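Local coordinates for protein probable diphthine synthase (Aeropyrum pernix, PDB 1WDE) that probably transfers methyl groups from S-adenosyl-L-methionine to the amino group of the modified target histidine of elongation factor 2, forming diphthine, the second step of diphthamide biosynthesis, at residues E6-Y17 and D83-P94; G122-T130 and V216-V226. All coordinates share one frame; numbering follows the deposited sequence.

Interaction 1: residues E6-Y17 and D83-P94; sequences EAVTLLLVGWGY and DAVVAVVTAGDP
Thr-9 to Gly-14 and Val-85 to Thr-90 run side by side as parallel strands, 19° apart in direction. Seven backbone hydrogen bonds join them in the usual parallel pattern, from Thr-9 N to Ala-84 O at one end to Trp-15 N to Thr-90 O at the other. Leu-11 lies on one face of the sheet with Val-85, Ala-87 and Val-13. Leu-11 CB is 4.0 Å from Ala-87 CB. With CG anti to the carbonyl carbon (chi1 -54°), the side chain leans back along the strand, and Leu-11 CG comes 4.0 Å from Val-85 CG1. Both CB and CG also pass close to the carbonyl oxygen of Val-86. Leu-11 CD1 ends 3.9 Å from Val-85 CG1. Helix 24-32 packs on this face through Ala-29 and Ala-26. On the other face Leu-12 runs beside Val-88 in the same direction, Leu-12 CD2 3.7 Å from Val-88 CB. Helix 100-109 packs there.

Past the strands, Trp-15 and Gly-16 sit opposite the single Gly-92, which makes a classic beta bulge. Gly-16 N bonds in plane to a lone pair of Gly-92 O, and Gly-92 N returns to Gly-16 O from above its carbonyl plane. Pro-94 CD sits tightly on Gly-14 CA at 3.3 Å, where a side chain would clash. Asp-93, held by Tyr-116 and Gly-119, is a probable S-adenosyl-L-methionine ligand. The arrangement is the central parallel strand pair of a tetrapyrrole-methylase-type domain, with a C-terminal loop that probably binds the cofactor.

Interaction 2: residues G122-T130 and V216-V226; sequences GVQAARGAT and VEAGAGGGHRV
A helix packed on a beta hairpin forms this contact, beside the probable S-adenosyl-L-methionine site. Helix 122-130 lays Ala-125, Ala-126, Ala-129 and Thr-130 against strands 213-217 and 225-229 and the loop between them. The small side chains let the backbones come close. Ala-125 CB meets Ala-218 CB at 3.6 Å. Val-216 CG1 lies near both Ala-126 CB and Ala-129 CB, while its CG2, anti to the carbonyl carbon, reaches across to Thr-130. That methyl pair, Val-216 CG2 and Thr-130 CG2, is tight at 3.5 Å, and the two side chains cross at about a right angle. Thr-130 OG1 turns back to Arg-127 O, 2.7 Å away and in the plane of that carbonyl. Ala-129 CB touches both Val-226 CG2 and His-224 CB, each at 3.7 Å.

The His-224 ring is fixed by its own loop. Gly-219 N donates to His-224 ND1 at 3.0 Å in an almost straight bond (175°), tilted somewhat from the ring plane. Gly-222 C lies over one ring face, toward the rim. An alanine at His-224 would keep the CB contact but is likely to leave Gly-219 N without this acceptor and the glycine-rich loop less firmly held. Gly-122 and Ala-220 are both probable cofactor ligands. The contact is apolar helix-on-sheet packing in the mixed-sheet domain, with a hairpin loop that borders the probable cofactor site.

In the fold
From the N terminus, strand 9-14 opens the chain and its parallel sheet. Interaction 1 closes the first loop when strand 85-90 comes to lie beside it, after strands 35-39 and 62-64 have been laid down. Strand 113-117 then takes the other side of 9-14, and the chain passes into helix 122-130. Interaction 2 closes the second loop at hairpin 213-229, an edge of the mixed sheet. The two loops follow in series and neither nest nor cross. They still touch: Tyr-17 OH probably bonds to Gly-219 O and packs on Ala-125 and Ala-218. The loop beyond strand 9-14 thus meets the helix and hairpin loop of the mixed-sheet part, near the probable cofactor residues Asp-93, Gly-122 and Ala-220.

Interaction 1: residues E6-Y17 and D83-P94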
loop_
_atom_site.group_PDB
_atom_site.type_symbol
_atom_site.label_atom_id
_atom_site.label_comp_id
_atom_site.label_asym_id
_atom_site.label_seq_id
_atom_site.Cartn_x
_atom_site.Cartn_y
_atom_site.Cartn_z
ATOM N N GLU A 6 -17.505 31.303 2.904
ATOM C CA GLU A 6 -17.010 29.930 2.601
ATOM C C GLU A 6 -17.101 28.995 3.806
ATOM O O GLU A 6 -16.092 28.707 4.454
ATOM C CB GLU A 6 -15.561 29.993 2.112
ATOM C CG GLU A 6 -15.389 29.667 0.637
ATOM C CD GLU A 6 -15.877 28.274 0.296
ATOM O OE1 GLU A 6 -15.423 27.313 0.951
ATOM O OE2 GLU A 6 -16.713 28.139 -0.625
ATOM N N ALA A 7 -18.314 28.518 4.089
ATOM C CA ALA A 7 -18.564 27.610 5.211
ATOM C C ALA A 7 -17.515 26.505 5.275
ATOM O O ALA A 7 -16.920 26.141 4.258
ATOM C CB ALA A 7 -19.964 27.002 5.096
ATOM N N VAL A 8 -17.300 25.971 6.474
ATOM C CA VAL A 8 -16.306 24.923 6.690
ATOM C C VAL A 8 -16.296 23.855 5.597
ATOM O O VAL A 8 -17.271 23.116 5.418
ATOM C CB VAL A 8 -16.512 24.215 8.051
ATOM C CG1 VAL A 8 -15.258 23.441 8.413
ATOM C CG2 VAL A 8 -16.851 25.229 9.135
ATOM N N THR A 9 -15.186 23.788 4.866
ATOM C CA THR A 9 -15.019 22.805 3.800
ATOM C C THR A 9 -13.681 22.082 3.942
ATOM O O THR A 9 -12.633 22.705 4.126
ATOM C CB THR A 9 -15.102 23.463 2.416
ATOM O OG1 THR A 9 -16.400 24.038 2.246
ATOM C CG2 THR A 9 -14.873 22.434 1.324
ATOM N N LEU A 10 -13.726 20.757 3.868
ATOM C CA LEU A 10 -12.525 19.947 3.999
ATOM C C LEU A 10 -12.086 19.391 2.650
ATOM O O LEU A 10 -12.893 18.844 1.891
ATOM C CB LEU A 10 -12.776 18.798 4.977
ATOM C CG LEU A 10 -11.694 17.720 5.084
ATOM C CD1 LEU A 10 -10.429 18.302 5.661
ATOM C CD2 LEU A 10 -12.207 16.582 5.949
ATOM N N LEU A 11 -10.800 19.543 2.350
ATOM C CA LEU A 11 -10.258 19.039 1.101
ATOM C C LEU A 11 -9.258 17.942 1.421
ATOM O O LEU A 11 -8.229 18.212 2.039
ATOM C CB LEU A 11 -9.545 20.157 0.333
ATOM C CG LEU A 11 -10.325 21.444 0.054
ATOM C CD1 LEU A 11 -9.494 22.371 -0.854
ATOM C CD2 LEU A 11 -11.649 21.100 -0.608
ATOM N N LEU A 12 -9.576 16.706 1.032
ATOM C CA LEU A 12 -8.666 15.573 1.240
ATOM C C LEU A 12 -7.951 15.442 -0.089
ATOM O O LEU A 12 -8.504 14.911 -1.047
ATOM C CB LEU A 12 -9.431 14.286 1.560
ATOM C CG LEU A 12 -9.939 14.117 2.991
ATOM C CD1 LEU A 12 -10.336 12.666 3.193
ATOM C CD2 LEU A 12 -8.854 14.493 3.980
ATOM N N VAL A 13 -6.713 15.919 -0.129
ATOM C CA VAL A 13 -5.943 15.957 -1.362
ATOM C C VAL A 13 -4.785 14.960 -1.524
ATOM O O VAL A 13 -3.871 14.913 -0.698
ATOM C CB VAL A 13 -5.371 17.385 -1.534
ATOM C CG1 VAL A 13 -4.810 17.576 -2.935
ATOM C CG2 VAL A 13 -6.464 18.419 -1.231
ATOM N N GLY A 14 -4.823 14.178 -2.601
ATOM C CA GLY A 14 -3.737 13.250 -2.877
ATOM C C GLY A 14 -2.686 14.048 -3.646
ATOM O O GLY A 14 -2.990 14.696 -4.645
ATOM N N TRP A 15 -1.448 14.011 -3.181
ATOM C CA TRP A 15 -0.366 14.758 -3.805
ATOM C C TRP A 15 0.522 13.947 -4.771
ATOM O O TRP A 15 1.408 14.505 -5.412
ATOM C CB TRP A 15 0.514 15.352 -2.703
ATOM C CG TRP A 15 1.177 16.648 -3.064
ATOM C CD1 TRP A 15 2.514 16.879 -3.185
ATOM C CD2 TRP A 15 0.527 17.903 -3.320
ATOM N NE1 TRP A 15 2.741 18.201 -3.499
ATOM C CE2 TRP A 15 1.541 18.851 -3.589
ATOM C CE3 TRP A 15 -0.813 18.315 -3.350
ATOM C CZ2 TRP A 15 1.259 20.190 -3.885
ATOM C CZ3 TRP A 15 -1.098 19.648 -3.646
ATOM C CH2 TRP A 15 -0.059 20.571 -3.911
ATOM N N GLY A 16 0.279 12.648 -4.907
ATOM C CA GLY A 16 1.148 11.848 -5.764
ATOM C C GLY A 16 2.315 11.420 -4.880
ATOM O O GLY A 16 2.476 11.958 -3.788
ATOM N N TYR A 17 3.153 10.488 -5.318
ATOM C CA TYR A 17 4.222 10.038 -4.429
ATOM C C TYR A 17 5.626 10.561 -4.702
ATOM O O TYR A 17 6.588 10.082 -4.114
ATOM C CB TYR A 17 4.241 8.500 -4.383
ATOM C CG TYR A 17 4.435 7.873 -5.738
ATOM C CD1 TYR A 17 3.340 7.643 -6.584
ATOM C CD2 TYR A 17 5.708 7.545 -6.197
ATOM C CE1 TYR A 17 3.511 7.108 -7.846
ATOM C CE2 TYR A 17 5.894 7.003 -7.477
ATOM C CZ TYR A 17 4.794 6.789 -8.292
ATOM O OH TYR A 17 4.960 6.266 -9.559
ATOM N N ASP A 83 -15.306 29.156 9.854
ATOM C CA ASP A 83 -15.956 28.625 8.603
ATOM C C ASP A 83 -14.910 28.854 7.584
ATOM O O ASP A 83 -14.697 29.988 7.169
ATOM C CB ASP A 83 -17.277 29.414 8.226
ATOM C CG ASP A 83 -18.504 29.238 9.179
ATOM O OD1 ASP A 83 -18.582 29.916 10.271
ATOM O OD2 ASP A 83 -19.476 28.419 8.883
ATOM N N ALA A 84 -14.245 27.810 7.189
ATOM C CA ALA A 84 -13.141 27.979 6.254
ATOM C C ALA A 84 -12.864 26.714 5.453
ATOM O O ALA A 84 -13.407 25.646 5.731
ATOM C CB ALA A 84 -11.892 28.337 7.067
ATOM N N VAL A 85 -11.907 26.958 4.522
ATOM C CA VAL A 85 -11.480 25.869 3.641
ATOM C C VAL A 85 -10.189 25.254 4.166
ATOM O O VAL A 85 -9.130 25.889 4.135
ATOM C CB VAL A 85 -11.233 26.374 2.230
ATOM C CG1 VAL A 85 -11.066 25.208 1.245
ATOM C CG2 VAL A 85 -12.381 27.255 1.742
ATOM N N VAL A 86 -10.274 24.024 4.659
ATOM C CA VAL A 86 -9.108 23.330 5.200
ATOM C C VAL A 86 -8.708 22.145 4.325
ATOM O O VAL A 86 -9.551 21.352 3.916
ATOM C CB VAL A 86 -9.374 22.828 6.636
ATOM C CG1 VAL A 86 -8.210 22.000 7.127
ATOM C CG2 VAL A 86 -9.570 24.015 7.570
ATOM N N ALA A 87 -7.416 22.035 4.043
ATOM C CA ALA A 87 -6.918 20.948 3.219
ATOM C C ALA A 87 -5.998 20.025 4.003
ATOM O O ALA A 87 -5.198 20.481 4.824
ATOM C CB ALA A 87 -6.177 21.507 2.005
ATOM N N VAL A 88 -6.149 18.724 3.769
ATOM C CA VAL A 88 -5.297 17.718 4.389
ATOM C C VAL A 88 -4.634 17.038 3.200
ATOM O O VAL A 88 -5.305 16.466 2.330
ATOM C CB VAL A 88 -6.103 16.694 5.223
ATOM C CG1 VAL A 88 -5.179 15.590 5.727
ATOM C CG2 VAL A 88 -6.754 17.395 6.418
ATOM N N VAL A 89 -3.311 17.131 3.149
ATOM C CA VAL A 89 -2.555 16.566 2.043
ATOM C C VAL A 89 -1.807 15.298 2.404
ATOM O O VAL A 89 -1.121 15.232 3.420
ATOM C CB VAL A 89 -1.533 17.560 1.511
ATOM C CG1 VAL A 89 -0.916 17.029 0.223
ATOM C CG2 VAL A 89 -2.201 18.918 1.271
ATOM N N THR A 90 -1.936 14.303 1.533
ATOM C CA THR A 90 -1.287 13.011 1.701
ATOM C C THR A 90 -0.447 12.693 0.468
ATOM O O THR A 90 -0.817 13.056 -0.640
ATOM C CB THR A 90 -2.352 11.891 1.881
ATOM O OG1 THR A 90 -3.088 12.126 3.092
ATOM C CG2 THR A 90 -1.687 10.511 1.949
ATOM N N ALA A 91 0.701 12.049 0.654
ATOM C CA ALA A 91 1.488 11.647 -0.501
ATOM C C ALA A 91 0.620 10.512 -1.091
ATOM O O ALA A 91 -0.069 9.817 -0.354
ATOM C CB ALA A 91 2.860 11.107 -0.052
ATOM N N GLY A 92 0.621 10.331 -2.400
ATOM C CA GLY A 92 -0.218 9.287 -2.968
ATOM C C GLY A 92 -1.670 9.736 -3.052
ATOM O O GLY A 92 -1.957 10.841 -3.504
ATOM N N ASP A 93 -2.589 8.882 -2.619
ATOM C CA ASP A 93 -4.027 9.190 -2.639
ATOM C C ASP A 93 -4.559 9.006 -1.232
ATOM O O ASP A 93 -4.307 7.981 -0.603
ATOM C CB ASP A 93 -4.773 8.234 -3.577
ATOM C CG ASP A 93 -6.254 8.549 -3.677
ATOM O OD1 ASP A 93 -6.669 9.177 -4.669
ATOM O OD2 ASP A 93 -6.996 8.178 -2.758
ATOM N N PRO A 94 -5.341 9.970 -0.733
ATOM C CA PRO A 94 -5.882 9.857 0.627
ATOM C C PRO A 94 -6.792 8.663 0.929
ATOM O O PRO A 94 -6.950 8.287 2.086
ATOM C CB PRO A 94 -6.590 11.193 0.822
ATOM C CG PRO A 94 -7.065 11.533 -0.569
ATOM C CD PRO A 94 -5.877 11.160 -1.425
#

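Interaction 2: residues G122-T130 and V216-V226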
loop_
_atom_site.group_PDB
_atom_site.type_symbol
_atom_site.label_atom_id
_atom_site.label_comp_id
_atom_site.label_asym_id
_atom_site.label_seq_id
_atom_site.Cartn_x
_atom_site.Cartn_y
_atom_site.Cartn_z
ATOM N N GLY A 122 1.300 5.298 -4.951
ATOM C CA GLY A 122 2.409 4.426 -5.280
ATOM C C GLY A 122 1.928 2.995 -5.433
ATOM O O GLY A 122 2.516 2.213 -6.180
ATOM N N VAL A 123 0.856 2.650 -4.730
ATOM C CA VAL A 123 0.316 1.298 -4.828
ATOM C C VAL A 123 -0.164 1.040 -6.246
ATOM O O VAL A 123 0.139 -0.000 -6.828
ATOM C CB VAL A 123 -0.901 1.080 -3.885
ATOM C CG1 VAL A 123 -1.469 -0.323 -4.096
ATOM C CG2 VAL A 123 -0.483 1.266 -2.419
ATOM N N GLN A 124 -0.935 1.977 -6.796
ATOM C CA GLN A 124 -1.486 1.833 -8.148
ATOM C C GLN A 124 -0.373 1.791 -9.179
ATOM O O GLN A 124 -0.395 0.957 -10.097
ATOM C CB GLN A 124 -2.455 2.995 -8.463
ATOM C CG GLN A 124 -2.700 3.217 -9.972
ATOM C CD GLN A 124 -3.042 4.675 -10.336
ATOM O OE1 GLN A 124 -3.004 5.057 -11.510
ATOM N NE2 GLN A 124 -3.374 5.485 -9.328
ATOM N N ALA A 125 0.599 2.692 -9.028
ATOM C CA ALA A 125 1.724 2.742 -9.950
ATOM C C ALA A 125 2.544 1.442 -9.869
ATOM O O ALA A 125 3.003 0.948 -10.886
ATOM C CB ALA A 125 2.623 3.939 -9.635
ATOM N N ALA A 126 2.711 0.896 -8.665
ATOM C CA ALA A 126 3.467 -0.345 -8.497
ATOM C C ALA A 126 2.732 -1.488 -9.199
ATOM O O ALA A 126 3.335 -2.209 -9.990
ATOM C CB ALA A 126 3.638 -0.655 -7.035
ATOM N N ARG A 127 1.433 -1.653 -8.916
ATOM C CA ARG A 127 0.664 -2.706 -9.571
ATOM C C ARG A 127 0.787 -2.523 -11.072
ATOM O O ARG A 127 1.026 -3.483 -11.813
ATOM C CB ARG A 127 -0.807 -2.630 -9.195
ATOM C CG ARG A 127 -1.103 -3.047 -7.788
ATOM C CD ARG A 127 -2.570 -2.775 -7.503
ATOM N NE ARG A 127 -2.985 -3.287 -6.207
ATOM C CZ ARG A 127 -4.181 -3.063 -5.691
ATOM N NH1 ARG A 127 -5.061 -2.328 -6.367
ATOM N NH2 ARG A 127 -4.509 -3.586 -4.526
ATOM N N GLY A 128 0.655 -1.280 -11.518
ATOM C CA GLY A 128 0.736 -1.009 -12.946
ATOM C C GLY A 128 2.080 -1.370 -13.564
ATOM O O GLY A 128 2.149 -1.898 -14.683
ATOM N N ALA A 129 3.161 -1.105 -12.837
ATOM C CA ALA A 129 4.491 -1.411 -13.377
ATOM C C ALA A 129 4.741 -2.907 -13.610
ATOM O O ALA A 129 5.531 -3.256 -14.474
ATOM C CB ALA A 129 5.586 -0.835 -12.457
ATOM N N THR A 130 4.085 -3.780 -12.832
ATOM C CA THR A 130 4.246 -5.243 -12.973
ATOM C C THR A 130 3.622 -5.742 -14.262
ATOM O O THR A 130 3.959 -6.821 -14.758
ATOM C CB THR A 130 3.550 -6.037 -11.825
ATOM O OG1 THR A 130 2.132 -5.941 -11.985
ATOM C CG2 THR A 130 3.942 -5.491 -10.417
ATOM N N VAL A 216 8.351 -4.408 -6.149
ATOM C CA VAL A 216 8.268 -3.214 -6.992
ATOM C C VAL A 216 8.438 -1.889 -6.247
ATOM O O VAL A 216 8.002 -1.740 -5.117
ATOM C CB VAL A 216 6.885 -3.139 -7.711
ATOM C CG1 VAL A 216 6.928 -2.093 -8.852
ATOM C CG2 VAL A 216 6.493 -4.502 -8.238
ATOM N N GLU A 217 9.089 -0.937 -6.898
ATOM C CA GLU A 217 9.244 0.392 -6.332
ATOM C C GLU A 217 8.726 1.332 -7.409
ATOM O O GLU A 217 9.308 1.427 -8.487
ATOM C CB GLU A 217 10.707 0.739 -6.032
ATOM C CG GLU A 217 10.835 2.177 -5.482
ATOM C CD GLU A 217 12.220 2.524 -4.986
ATOM O OE1 GLU A 217 13.199 2.196 -5.698
ATOM O OE2 GLU A 217 12.319 3.130 -3.886
ATOM N N ALA A 218 7.607 1.996 -7.147
ATOM C CA ALA A 218 7.086 2.922 -8.142
ATOM C C ALA A 218 8.026 4.128 -8.140
ATOM O O ALA A 218 8.553 4.500 -7.088
ATOM C CB ALA A 218 5.660 3.350 -7.777
ATOM N N GLY A 219 8.245 4.733 -9.303
ATOM C CA GLY A 219 9.118 5.890 -9.354
ATOM C C GLY A 219 8.534 7.055 -10.132
ATOM O O GLY A 219 7.407 6.986 -10.655
ATOM N N ALA A 220 9.308 8.132 -10.195
ATOM C CA ALA A 220 8.924 9.346 -10.920
ATOM C C ALA A 220 9.385 9.234 -12.369
ATOM O O ALA A 220 10.275 8.444 -12.690
ATOM C CB ALA A 220 9.562 10.587 -10.269
ATOM N N GLY A 221 8.757 10.021 -13.237
ATOM C CA GLY A 221 9.097 10.027 -14.645
ATOM C C GLY A 221 9.106 8.659 -15.288
ATOM O O GLY A 221 9.842 8.426 -16.239
ATOM N N GLY A 222 8.278 7.752 -14.775
ATOM C CA GLY A 222 8.195 6.408 -15.334
ATOM C C GLY A 222 9.334 5.468 -14.972
ATOM O O GLY A 222 9.426 4.380 -15.535
ATOM N N GLY A 223 10.191 5.863 -14.035
ATOM C CA GLY A 223 11.320 5.011 -13.672
ATOM C C GLY A 223 11.012 4.061 -12.537
ATOM O O GLY A 223 11.477 4.235 -11.408
ATOM N N HIS A 224 10.230 3.038 -12.836
ATOM C CA HIS A 224 9.845 2.068 -11.822
ATOM C C HIS A 224 10.841 0.925 -11.851
ATOM O O HIS A 224 11.479 0.687 -12.860
ATOM C CB HIS A 224 8.446 1.517 -12.130
ATOM C CG HIS A 224 7.469 2.563 -12.568
ATOM N ND1 HIS A 224 7.039 3.576 -11.736
ATOM C CD2 HIS A 224 6.880 2.785 -13.768
ATOM C CE1 HIS A 224 6.238 4.382 -12.408
ATOM N NE2 HIS A 224 6.127 3.926 -13.644
ATOM N N ARG A 225 10.972 0.223 -10.740
ATOM C CA ARG A 225 11.858 -0.933 -10.693
ATOM C C ARG A 225 10.971 -2.143 -10.379
ATOM O O ARG A 225 10.216 -2.128 -9.406
ATOM C CB ARG A 225 12.914 -0.743 -9.605
ATOM C CG ARG A 225 13.919 0.371 -9.936
ATOM C CD ARG A 225 14.942 0.537 -8.819
ATOM N NE ARG A 225 15.472 -0.755 -8.385
ATOM C CZ ARG A 225 15.630 -1.102 -7.114
ATOM N NH1 ARG A 225 15.294 -0.249 -6.150
ATOM N NH2 ARG A 225 16.135 -2.297 -6.807
ATOM N N VAL A 226 11.049 -3.171 -11.215
ATOM C CA VAL A 226 10.235 -4.380 -11.032
ATOM C C VAL A 226 11.181 -5.582 -11.014
ATOM O O VAL A 226 11.806 -5.904 -12.026
ATOM C CB VAL A 226 9.228 -4.526 -12.176
ATOM C CG1 VAL A 226 8.479 -5.884 -12.077
ATOM C CG2 VAL A 226 8.251 -3.354 -12.147
#